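Long-range contact in cytochrome c (Pseudomonas aeruginosa, PDB 6RTE), which acts as a dihydro-heme d1 dehydrogenase in heme d1 biosynthesis, carrying a heme c domain beside an eight-bladed beta-propeller: residues P146-D157 and M488-G498. Sequence-based numbering, arbitrary orientation.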
loop_
_atom_site.group_PDB
_atom_site.type_symbol
_atom_site.label_atom_id
_atom_site.label_comp_id
_atom_site.label_asym_id
_atom_site.label_seq_id
_atom_site.Cartn_x
_atom_site.Cartn_y
_atom_site.Cartn_z
ATOM N N PRO A 146 9.363 -17.001 13.795
ATOM C CA PRO A 146 9.593 -15.857 12.888
ATOM C C PRO A 146 8.700 -15.866 11.658
ATOM O O PRO A 146 8.374 -14.789 11.117
ATOM C CB PRO A 146 11.068 -16.002 12.488
ATOM C CG PRO A 146 11.677 -16.907 13.521
ATOM C CD PRO A 146 10.576 -17.820 13.977
ATOM N N LEU A 147 8.307 -17.038 11.181
ATOM C CA LEU A 147 7.521 -17.142 9.957
ATOM C C LEU A 147 6.022 -16.987 10.193
ATOM O O LEU A 147 5.256 -16.969 9.221
ATOM C CB LEU A 147 7.802 -18.492 9.276
ATOM C CG LEU A 147 9.247 -18.653 8.790
ATOM C CD1 LEU A 147 9.456 -20.033 8.174
ATOM C CD2 LEU A 147 9.631 -17.562 7.797
ATOM N N ASN A 148 5.576 -16.869 11.445
ATOM C CA ASN A 148 4.166 -16.622 11.713
ATOM C C ASN A 148 3.922 -15.254 12.339
ATOM O O ASN A 148 2.815 -14.990 12.815
ATOM C CB ASN A 148 3.592 -17.724 12.607
ATOM C CG ASN A 148 2.103 -17.915 12.395
ATOM O OD1 ASN A 148 1.537 -17.449 11.399
ATOM N ND2 ASN A 148 1.461 -18.612 13.322
ATOM N N LEU A 149 4.929 -14.384 12.350
ATOM C CA LEU A 149 4.747 -13.014 12.813
ATOM C C LEU A 149 3.801 -12.241 11.903
ATOM O O LEU A 149 3.837 -12.378 10.675
ATOM C CB LEU A 149 6.087 -12.277 12.849
ATOM C CG LEU A 149 7.150 -12.769 13.830
ATOM C CD1 LEU A 149 8.427 -11.958 13.624
ATOM C CD2 LEU A 149 6.653 -12.673 15.261
ATOM N N PHE A 150 2.987 -11.381 12.510
ATOM C CA PHE A 150 2.231 -10.384 11.768
ATOM C C PHE A 150 2.861 -9.011 11.951
ATOM O O PHE A 150 3.202 -8.620 13.072
ATOM C CB PHE A 150 0.776 -10.323 12.232
ATOM C CG PHE A 150 -0.040 -11.508 11.838
ATOM C CD1 PHE A 150 -0.756 -11.500 10.650
ATOM C CD2 PHE A 150 -0.121 -12.616 12.666
ATOM C CE1 PHE A 150 -1.534 -12.583 10.296
ATOM C CE2 PHE A 150 -0.888 -13.707 12.311
ATOM C CZ PHE A 150 -1.595 -13.688 11.118
ATOM N N VAL A 151 2.998 -8.283 10.856
ATOM C CA VAL A 151 3.277 -6.854 10.905
ATOM C C VAL A 151 1.933 -6.138 10.821
ATOM O O VAL A 151 1.202 -6.284 9.832
ATOM C CB VAL A 151 4.219 -6.432 9.767
ATOM C CG1 VAL A 151 4.465 -4.923 9.770
ATOM C CG2 VAL A 151 5.545 -7.179 9.881
ATOM N N VAL A 152 1.591 -5.386 11.860
ATOM C CA VAL A 152 0.280 -4.741 11.970
ATOM C C VAL A 152 0.467 -3.236 11.895
ATOM O O VAL A 152 1.195 -2.652 12.707
ATOM C CB VAL A 152 -0.445 -5.135 13.266
ATOM C CG1 VAL A 152 -1.829 -4.477 13.307
ATOM C CG2 VAL A 152 -0.568 -6.619 13.358
ATOM N N VAL A 153 -0.195 -2.611 10.930
ATOM C CA VAL A 153 -0.109 -1.166 10.728
ATOM C C VAL A 153 -1.216 -0.509 11.549
ATOM O O VAL A 153 -2.407 -0.775 11.338
ATOM C CB VAL A 153 -0.214 -0.812 9.240
ATOM C CG1 VAL A 153 -0.186 0.694 9.034
ATOM C CG2 VAL A 153 0.951 -1.446 8.456
ATOM N N GLU A 154 -0.822 0.303 12.529
ATOM C CA GLU A 154 -1.776 1.039 13.369
ATOM C C GLU A 154 -1.840 2.466 12.825
ATOM O O GLU A 154 -1.077 3.344 13.235
ATOM C CB GLU A 154 -1.357 1.006 14.833
ATOM C CG GLU A 154 -1.375 -0.381 15.453
ATOM C CD GLU A 154 -0.866 -0.379 16.884
ATOM O OE1 GLU A 154 0.324 -0.720 17.109
ATOM O OE2 GLU A 154 -1.656 -0.030 17.781
ATOM N N SER A 155 -2.755 2.691 11.883
ATOM C CA SER A 155 -2.732 3.937 11.121
ATOM C C SER A 155 -3.300 5.120 11.896
ATOM O O SER A 155 -3.019 6.265 11.537
ATOM C CB SER A 155 -3.494 3.750 9.808
ATOM O OG SER A 155 -4.896 3.751 10.019
ATOM N N GLY A 156 -4.085 4.873 12.943
ATOM C CA GLY A 156 -4.677 5.968 13.697
ATOM C C GLY A 156 -3.656 6.800 14.449
ATOM O O GLY A 156 -3.799 8.022 14.556
ATOM N N ASP A 157 -2.622 6.156 15.000
ATOM C CA ASP A 157 -1.564 6.858 15.719
ATOM C C ASP A 157 -0.190 6.570 15.126
ATOM O O ASP A 157 0.828 6.859 15.758
ATOM C CB ASP A 157 -1.594 6.511 17.214
ATOM C CG ASP A 157 -1.759 5.017 17.481
ATOM O OD1 ASP A 157 -1.614 4.203 16.542
ATOM O OD2 ASP A 157 -2.040 4.664 18.652
ATOM N N MET A 488 -7.271 -1.340 19.086
ATOM C CA MET A 488 -6.290 -0.549 18.351
ATOM C C MET A 488 -6.954 0.676 17.735
ATOM O O MET A 488 -8.158 0.690 17.465
ATOM C CB MET A 488 -5.615 -1.370 17.249
ATOM C CG MET A 488 -4.646 -2.412 17.761
ATOM S SD MET A 488 -3.751 -3.216 16.427
ATOM C CE MET A 488 -2.925 -4.526 17.322
ATOM N N ASN A 489 -6.134 1.703 17.485
ATOM C CA ASN A 489 -6.602 2.956 16.892
ATOM C C ASN A 489 -6.460 2.851 15.379
ATOM O O ASN A 489 -5.382 3.085 14.822
ATOM C CB ASN A 489 -5.820 4.148 17.438
ATOM C CG ASN A 489 -6.391 5.485 16.976
ATOM O OD1 ASN A 489 -7.251 5.536 16.098
ATOM N ND2 ASN A 489 -5.908 6.575 17.567
ATOM N N LYS A 490 -7.551 2.487 14.712
ATOM C CA LYS A 490 -7.601 2.439 13.255
ATOM C C LYS A 490 -6.538 1.508 12.686
ATOM O O LYS A 490 -5.712 1.932 11.866
ATOM C CB LYS A 490 -7.424 3.844 12.678
ATOM C CG LYS A 490 -8.423 4.832 13.214
ATOM C CD LYS A 490 -9.431 5.208 12.152
ATOM C CE LYS A 490 -8.854 6.241 11.214
ATOM N NZ LYS A 490 -9.543 6.229 9.899
ATOM N N PRO A 491 -6.531 0.241 13.079
ATOM C CA PRO A 491 -5.663 -0.725 12.398
ATOM C C PRO A 491 -6.079 -0.847 10.941
ATOM O O PRO A 491 -7.265 -0.820 10.613
ATOM C CB PRO A 491 -5.900 -2.028 13.168
ATOM C CG PRO A 491 -7.318 -1.887 13.672
ATOM C CD PRO A 491 -7.494 -0.413 13.987
ATOM N N SER A 492 -5.091 -0.960 10.053
ATOM C CA SER A 492 -5.378 -1.081 8.633
ATOM C C SER A 492 -4.941 -2.478 8.197
ATOM O O SER A 492 -5.639 -3.459 8.505
ATOM C CB SER A 492 -4.719 0.065 7.854
ATOM O OG SER A 492 -3.365 0.222 8.234
ATOM N N GLY A 493 -3.830 -2.625 7.503
ATOM C CA GLY A 493 -3.390 -3.941 7.074
ATOM C C GLY A 493 -2.589 -4.658 8.143
ATOM O O GLY A 493 -1.973 -4.033 9.010
ATOM N N LYS A 494 -2.642 -5.995 8.097
ATOM C CA LYS A 494 -1.714 -6.846 8.827
ATOM C C LYS A 494 -1.182 -7.888 7.852
ATOM O O LYS A 494 -1.878 -8.310 6.921
ATOM C CB LYS A 494 -2.349 -7.517 10.063
ATOM C CG LYS A 494 -3.241 -8.734 9.809
ATOM C CD LYS A 494 -4.508 -8.401 9.018
ATOM C CE LYS A 494 -5.312 -7.286 9.644
ATOM N NZ LYS A 494 -6.636 -7.173 8.983
ATOM N N TYR A 495 0.071 -8.279 8.055
ATOM C CA TYR A 495 0.832 -8.988 7.035
ATOM C C TYR A 495 1.604 -10.111 7.695
ATOM O O TYR A 495 2.479 -9.863 8.529
ATOM C CB TYR A 495 1.756 -8.013 6.300
ATOM C CG TYR A 495 0.974 -6.846 5.738
ATOM C CD1 TYR A 495 0.663 -5.747 6.530
ATOM C CD2 TYR A 495 0.502 -6.863 4.434
ATOM C CE1 TYR A 495 -0.076 -4.696 6.041
ATOM C CE2 TYR A 495 -0.240 -5.808 3.931
ATOM C CZ TYR A 495 -0.526 -4.725 4.739
ATOM O OH TYR A 495 -1.262 -3.662 4.250
ATOM N N ASN A 496 1.253 -11.345 7.329
ATOM C CA ASN A 496 1.848 -12.547 7.901
ATOM C C ASN A 496 3.107 -12.888 7.119
ATOM O O ASN A 496 3.044 -13.118 5.907
ATOM C CB ASN A 496 0.844 -13.699 7.858
ATOM C CG ASN A 496 1.377 -14.965 8.515
ATOM O OD1 ASN A 496 1.935 -15.843 7.846
ATOM N ND2 ASN A 496 1.212 -15.061 9.831
ATOM N N VAL A 497 4.253 -12.917 7.812
ATOM C CA VAL A 497 5.530 -13.223 7.168
ATOM C C VAL A 497 5.405 -14.467 6.294
ATOM O O VAL A 497 5.728 -14.450 5.098
ATOM C CB VAL A 497 6.637 -13.412 8.223
ATOM C CG1 VAL A 497 7.908 -13.956 7.574
ATOM C CG2 VAL A 497 6.921 -12.116 8.954
ATOM N N GLY A 498 4.957 -15.571 6.893
ATOM C CA GLY A 498 4.921 -16.838 6.178
ATOM C C GLY A 498 4.127 -16.763 4.891
ATOM O O GLY A 498 4.560 -17.253 3.851
HETATM O O HOH W 1 -3.368 1.684 17.906
HETATM O O HOH W 2 -3.901 6.049 19.738
#
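Asn496 holds its CG anti to the backbone N (chi1 -177°) and Phe150 holds its own anti to the carbonyl carbon, which brings Asn496 ND2 over one face of the Phe150 ring, 3.4 Å from Phe150 CZ and offset toward the rim, the amide tilted 64° to the ring plane. The same ND2 donates to Asn148 OD1 at 2.9 Å, with the acceptor close to the Asn496 amide plane, so the amide is gripped at both ends, OD1 by the backbone N it caps at the start of helix 497-501. Strands 150-154 and 491-496 run antiparallel, their axes at 169°: Val151 and Tyr495 form a hydrogen-bonded pair, and Val153 N reaches Gly493 O at 3.0 Å, nearly straight. Between Val152 and Glu154 the register slips by one residue, a beta bulge, and Ser492 N donates to Val153 O. Past it, Lys490 O accepts from both Ser155 N and Ser155 OG, the hydroxyl at 2.7 Å. On the face of Val152 and Glu154, Met488 SD packs against Glu154 CG (3.8 Å), while Glu154 OE1 is held by Thr161 and Arg173. Strand 491-496 thus closes the propeller, Velcro-fashion: the C-terminal strand completes the four-stranded blade 169-175, 159-164, 150-154, 491-496, and Tyr495 and Val497 rest on Phe186 of strand 183-186.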